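ParA (Salmonella enterica subsp. enterica serovar Newport str. SL317, PDB 3EZF) probably binds and hydrolyses ATP to drive partition of plasmid DNA and regulates transcription in an ADP-mediated way, probably through its winged helix-turn-helix domain. Local coordinates at residues A[128-140]-A[196-208]. Sequence-based numbering, arbitrary orientation.
Sequences STVTLAHALRVHQ and RPTIVPGVDVIPA. Unlike the reference sequence in segment 196-208: Val200 (reference Ile). With SO4 (sulfate ion), chain G.
The His134 imidazole lies flat against Val200, whose CG2 sits over the ring centre in a CH-pi contact, 3.4 Å from the centroid. Val130 CG1 covers the opposite face toward the rim, within the ring's own helix, while Val203 CB and Thr198 CB meet the ring edge in plane. CG of His134, anti to the carbonyl carbon (chi1 -80°), carries the ring out beside the helix to meet them; a flat group suits this slot between branched valines. Thr198 OG1 is hydrogen-bonded to the backbone O of Phe163. Deeper in, Ala133 faces Val203, its CB 3.5 Å from Val203 CG1, a small methyl that suits the close approach of helix 129-138 to the strand. Here that helix, the one following the P-loop of this ParA-type ATPase domain, runs nearly antiparallel to strand 203-206, outermost in this chain's parallel sheet, their axes 8.9 Å apart at 158°. Val130 CG2 continues the apolar row to Val205 CG2 at 4.3 Å. At the other end, Arg137 slides its aliphatic part past Val203 and lays one guanidinium face over Gly202 CA, 3.5 Å from CZ; the glycine, in the type I turn from Val200 to Val203, has no side chain to block this approach. The bend at chi2 (-75°) helps NE hydrogen-bond Leu147 O and NH2 form a salt bridge with Asp146; NH2 also makes a weak hydrogen bond to sulfate O4 at 3.1 Å.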
loop_
_atom_site.group_PDB
_atom_site.type_symbol
_atom_site.label_atom_id
_atom_site.label_comp_id
_atom_site.label_asym_id
_atom_site.label_seq_id
_atom_site.Cartn_x
_atom_site.Cartn_y
_atom_site.Cartn_z
ATOM N N SER A 128 9.053 6.979 -5.676
ATOM C CA SER A 128 8.525 6.958 -7.035
ATOM C C SER A 128 8.305 8.389 -7.533
ATOM O O SER A 128 9.193 8.962 -8.174
ATOM C CB SER A 128 7.212 6.164 -7.081
ATOM O OG SER A 128 6.933 5.705 -8.396
ATOM N N THR A 129 7.143 8.975 -7.238
ATOM C CA THR A 129 6.861 10.338 -7.685
ATOM C C THR A 129 8.052 11.263 -7.458
ATOM O O THR A 129 8.416 12.033 -8.337
ATOM C CB THR A 129 5.596 10.929 -6.990
ATOM O OG1 THR A 129 4.416 10.453 -7.650
ATOM C CG2 THR A 129 5.594 12.449 -7.050
ATOM N N VAL A 130 8.680 11.184 -6.295
ATOM C CA VAL A 130 9.821 12.052 -6.032
ATOM C C VAL A 130 10.979 11.681 -6.947
ATOM O O VAL A 130 11.835 12.510 -7.272
ATOM C CB VAL A 130 10.278 11.954 -4.564
ATOM C CG1 VAL A 130 11.404 12.921 -4.317
ATOM C CG2 VAL A 130 9.120 12.281 -3.634
ATOM N N THR A 131 10.993 10.426 -7.373
ATOM C CA THR A 131 12.046 9.948 -8.247
ATOM C C THR A 131 11.936 10.638 -9.596
ATOM O O THR A 131 12.941 10.968 -10.220
ATOM C CB THR A 131 11.978 8.414 -8.416
ATOM O OG1 THR A 131 12.237 7.780 -7.152
ATOM C CG2 THR A 131 13.014 7.942 -9.430
ATOM N N LEU A 132 10.714 10.874 -10.047
ATOM C CA LEU A 132 10.535 11.559 -11.316
ATOM C C LEU A 132 10.961 13.008 -11.099
ATOM O O LEU A 132 11.679 13.596 -11.905
ATOM C CB LEU A 132 9.073 11.516 -11.746
ATOM C CG LEU A 132 8.832 11.281 -13.235
ATOM C CD1 LEU A 132 7.396 11.651 -13.553
ATOM C CD2 LEU A 132 9.809 12.104 -14.068
ATOM N N ALA A 133 10.515 13.585 -9.994
ATOM C CA ALA A 133 10.872 14.953 -9.686
ATOM C C ALA A 133 12.392 15.095 -9.665
ATOM O O ALA A 133 12.944 16.046 -10.221
ATOM C CB ALA A 133 10.286 15.350 -8.348
ATOM N N HIS A 134 13.063 14.146 -9.022
ATOM C CA HIS A 134 14.522 14.169 -8.947
ATOM C C HIS A 134 15.174 14.050 -10.310
ATOM O O HIS A 134 16.129 14.762 -10.592
ATOM C CB HIS A 134 15.023 13.062 -8.022
ATOM C CG HIS A 134 14.934 13.422 -6.571
ATOM N ND1 HIS A 134 15.211 12.529 -5.553
ATOM C CD2 HIS A 134 14.619 14.592 -5.967
ATOM C CE1 HIS A 134 15.072 13.136 -4.393
ATOM N NE2 HIS A 134 14.714 14.392 -4.611
ATOM N N ALA A 135 14.648 13.151 -11.144
ATOM C CA ALA A 135 15.144 12.930 -12.504
ATOM C C ALA A 135 15.004 14.208 -13.327
ATOM O O ALA A 135 15.998 14.762 -13.810
ATOM C CB ALA A 135 14.355 11.795 -13.173
ATOM N N LEU A 136 13.764 14.666 -13.489
ATOM C CA LEU A 136 13.488 15.882 -14.242
ATOM C C LEU A 136 14.466 17.005 -13.851
ATOM O O LEU A 136 14.956 17.745 -14.699
ATOM C CB LEU A 136 12.033 16.325 -13.993
ATOM C CG LEU A 136 10.941 15.422 -14.590
ATOM C CD1 LEU A 136 9.549 15.838 -14.141
ATOM C CD2 LEU A 136 11.045 15.492 -16.094
ATOM N N ARG A 137 14.769 17.090 -12.561
ATOM C CA ARG A 137 15.645 18.128 -12.033
ATOM C C ARG A 137 17.085 18.070 -12.505
ATOM O O ARG A 137 17.602 19.038 -13.059
ATOM C CB ARG A 137 15.622 18.103 -10.499
ATOM C CG ARG A 137 15.667 19.470 -9.858
ATOM C CD ARG A 137 17.039 20.105 -9.917
ATOM N NE ARG A 137 16.958 21.572 -9.982
ATOM C CZ ARG A 137 17.804 22.403 -9.383
ATOM N NH1 ARG A 137 18.800 21.929 -8.649
ATOM N NH2 ARG A 137 17.676 23.700 -9.558
ATOM N N VAL A 138 17.732 16.938 -12.289
ATOM C CA VAL A 138 19.127 16.802 -12.647
ATOM C C VAL A 138 19.369 16.289 -14.042
ATOM O O VAL A 138 20.512 16.038 -14.409
ATOM C CB VAL A 138 19.840 15.861 -11.671
ATOM C CG1 VAL A 138 19.511 16.251 -10.240
ATOM C CG2 VAL A 138 19.426 14.426 -11.938
ATOM N N HIS A 139 18.316 16.133 -14.832
ATOM C CA HIS A 139 18.492 15.614 -16.182
ATOM C C HIS A 139 19.588 16.327 -16.960
ATOM O O HIS A 139 19.892 17.494 -16.714
ATOM C CB HIS A 139 17.197 15.700 -16.983
ATOM C CG HIS A 139 17.242 14.944 -18.277
ATOM N ND1 HIS A 139 16.974 13.594 -18.361
ATOM C CD2 HIS A 139 17.520 15.350 -19.540
ATOM C CE1 HIS A 139 17.077 13.204 -19.621
ATOM N NE2 HIS A 139 17.407 14.251 -20.352
ATOM N N GLN A 140 20.169 15.603 -17.911
ATOM C CA GLN A 140 21.237 16.114 -18.764
ATOM C C GLN A 140 20.805 17.356 -19.541
ATOM O O GLN A 140 21.326 18.451 -19.324
ATOM C CB GLN A 140 21.657 15.031 -19.764
ATOM C CG GLN A 140 22.366 13.839 -19.152
ATOM C CD GLN A 140 23.842 14.108 -18.947
ATOM O OE1 GLN A 140 24.219 15.083 -18.304
ATOM N NE2 GLN A 140 24.686 13.246 -19.499
ATOM N N ARG A 196 9.506 20.880 2.846
ATOM C CA ARG A 196 10.778 20.304 3.315
ATOM C C ARG A 196 11.714 20.015 2.141
ATOM O O ARG A 196 11.275 19.544 1.092
ATOM C CB ARG A 196 10.545 18.992 4.085
ATOM C CG ARG A 196 9.974 19.136 5.488
ATOM C CD ARG A 196 10.927 19.873 6.409
ATOM N NE ARG A 196 10.435 21.204 6.757
ATOM C CZ ARG A 196 11.212 22.174 7.225
ATOM N NH1 ARG A 196 12.512 21.952 7.388
ATOM N NH2 ARG A 196 10.693 23.358 7.531
ATOM N N PRO A 197 13.017 20.295 2.300
ATOM C CA PRO A 197 13.992 20.050 1.236
ATOM C C PRO A 197 14.331 18.568 1.194
ATOM O O PRO A 197 14.055 17.843 2.151
ATOM C CB PRO A 197 15.179 20.882 1.673
ATOM C CG PRO A 197 15.149 20.693 3.134
ATOM C CD PRO A 197 13.679 20.931 3.448
ATOM N N THR A 198 14.929 18.121 0.091
ATOM C CA THR A 198 15.305 16.719 -0.048
ATOM C C THR A 198 16.791 16.575 -0.407
ATOM O O THR A 198 17.567 17.510 -0.219
ATOM C CB THR A 198 14.441 16.012 -1.118
ATOM O OG1 THR A 198 14.723 14.608 -1.099
ATOM C CG2 THR A 198 14.745 16.548 -2.493
ATOM N N ILE A 199 17.185 15.406 -0.905
ATOM C CA ILE A 199 18.572 15.162 -1.283
ATOM C C ILE A 199 18.936 15.900 -2.565
ATOM O O ILE A 199 20.105 15.979 -2.935
ATOM C CB ILE A 199 18.830 13.667 -1.518
ATOM C CG1 ILE A 199 17.882 13.146 -2.611
ATOM C CG2 ILE A 199 18.654 12.909 -0.221
ATOM C CD1 ILE A 199 18.179 11.714 -3.102
ATOM N N VAL A 200 17.924 16.421 -3.247
ATOM C CA VAL A 200 18.111 17.157 -4.492
ATOM C C VAL A 200 17.562 18.563 -4.291
ATOM O O VAL A 200 16.351 18.781 -4.383
ATOM C CB VAL A 200 17.342 16.490 -5.649
ATOM C CG1 VAL A 200 17.415 17.350 -6.892
ATOM C CG2 VAL A 200 17.893 15.109 -5.904
ATOM N N PRO A 201 18.449 19.539 -4.030
ATOM C CA PRO A 201 18.060 20.941 -3.810
ATOM C C PRO A 201 16.900 21.525 -4.642
ATOM O O PRO A 201 16.070 22.267 -4.102
ATOM C CB PRO A 201 19.368 21.708 -4.017
ATOM C CG PRO A 201 20.208 20.767 -4.842
ATOM C CD PRO A 201 19.904 19.438 -4.218
ATOM N N GLY A 202 16.807 21.210 -5.926
ATOM C CA GLY A 202 15.699 21.790 -6.667
ATOM C C GLY A 202 14.305 21.239 -6.382
ATOM O O GLY A 202 13.324 21.929 -6.621
ATOM N N VAL A 203 14.231 20.011 -5.866
ATOM C CA VAL A 203 12.976 19.297 -5.578
ATOM C C VAL A 203 12.548 19.300 -4.108
ATOM O O VAL A 203 13.199 18.673 -3.286
ATOM C CB VAL A 203 13.103 17.819 -6.012
ATOM C CG1 VAL A 203 11.844 17.049 -5.650
ATOM C CG2 VAL A 203 13.372 17.729 -7.525
ATOM N N ASP A 204 11.437 19.969 -3.788
ATOM C CA ASP A 204 10.934 20.059 -2.404
ATOM C C ASP A 204 9.725 19.168 -2.176
ATOM O O ASP A 204 9.029 18.817 -3.125
ATOM C CB ASP A 204 10.539 21.497 -2.077
ATOM C CG ASP A 204 11.721 22.446 -2.089
ATOM O OD1 ASP A 204 12.457 22.491 -1.091
ATOM O OD2 ASP A 204 11.921 23.148 -3.096
ATOM N N VAL A 205 9.450 18.821 -0.922
ATOM C CA VAL A 205 8.319 17.939 -0.620
ATOM C C VAL A 205 7.503 18.383 0.584
ATOM O O VAL A 205 8.078 18.845 1.568
ATOM C CB VAL A 205 8.793 16.482 -0.336
ATOM C CG1 VAL A 205 7.589 15.573 -0.150
ATOM C CG2 VAL A 205 9.667 15.969 -1.479
ATOM N N ILE A 206 6.172 18.269 0.489
ATOM C CA ILE A 206 5.279 18.589 1.611
ATOM C C ILE A 206 4.883 17.208 2.101
ATOM O O ILE A 206 4.092 16.524 1.462
ATOM C CB ILE A 206 3.995 19.337 1.203
ATOM C CG1 ILE A 206 4.294 20.809 0.918
ATOM C CG2 ILE A 206 2.995 19.285 2.335
ATOM C CD1 ILE A 206 3.035 21.660 0.645
ATOM N N PRO A 207 5.425 16.787 3.252
ATOM C CA PRO A 207 5.182 15.482 3.875
ATOM C C PRO A 207 3.743 15.068 4.220
ATOM O O PRO A 207 2.826 15.895 4.300
ATOM C CB PRO A 207 6.105 15.522 5.101
ATOM C CG PRO A 207 6.061 16.984 5.497
ATOM C CD PRO A 207 6.187 17.674 4.158
ATOM N N ALA A 208 3.580 13.759 4.409
ATOM C CA ALA A 208 2.310 13.144 4.767
ATOM C C ALA A 208 2.511 12.362 6.074
ATOM O O ALA A 208 3.632 12.248 6.581
ATOM C CB ALA A 208 1.847 12.196 3.658
HETATM S S SO4 G . 17.020 25.760 -6.226
HETATM O O1 SO4 G . 17.637 26.964 -5.641
HETATM O O2 SO4 G . 16.116 26.153 -7.322
HETATM O O3 SO4 G . 16.258 25.043 -5.187
HETATM O O4 SO4 G . 18.075 24.877 -6.748
#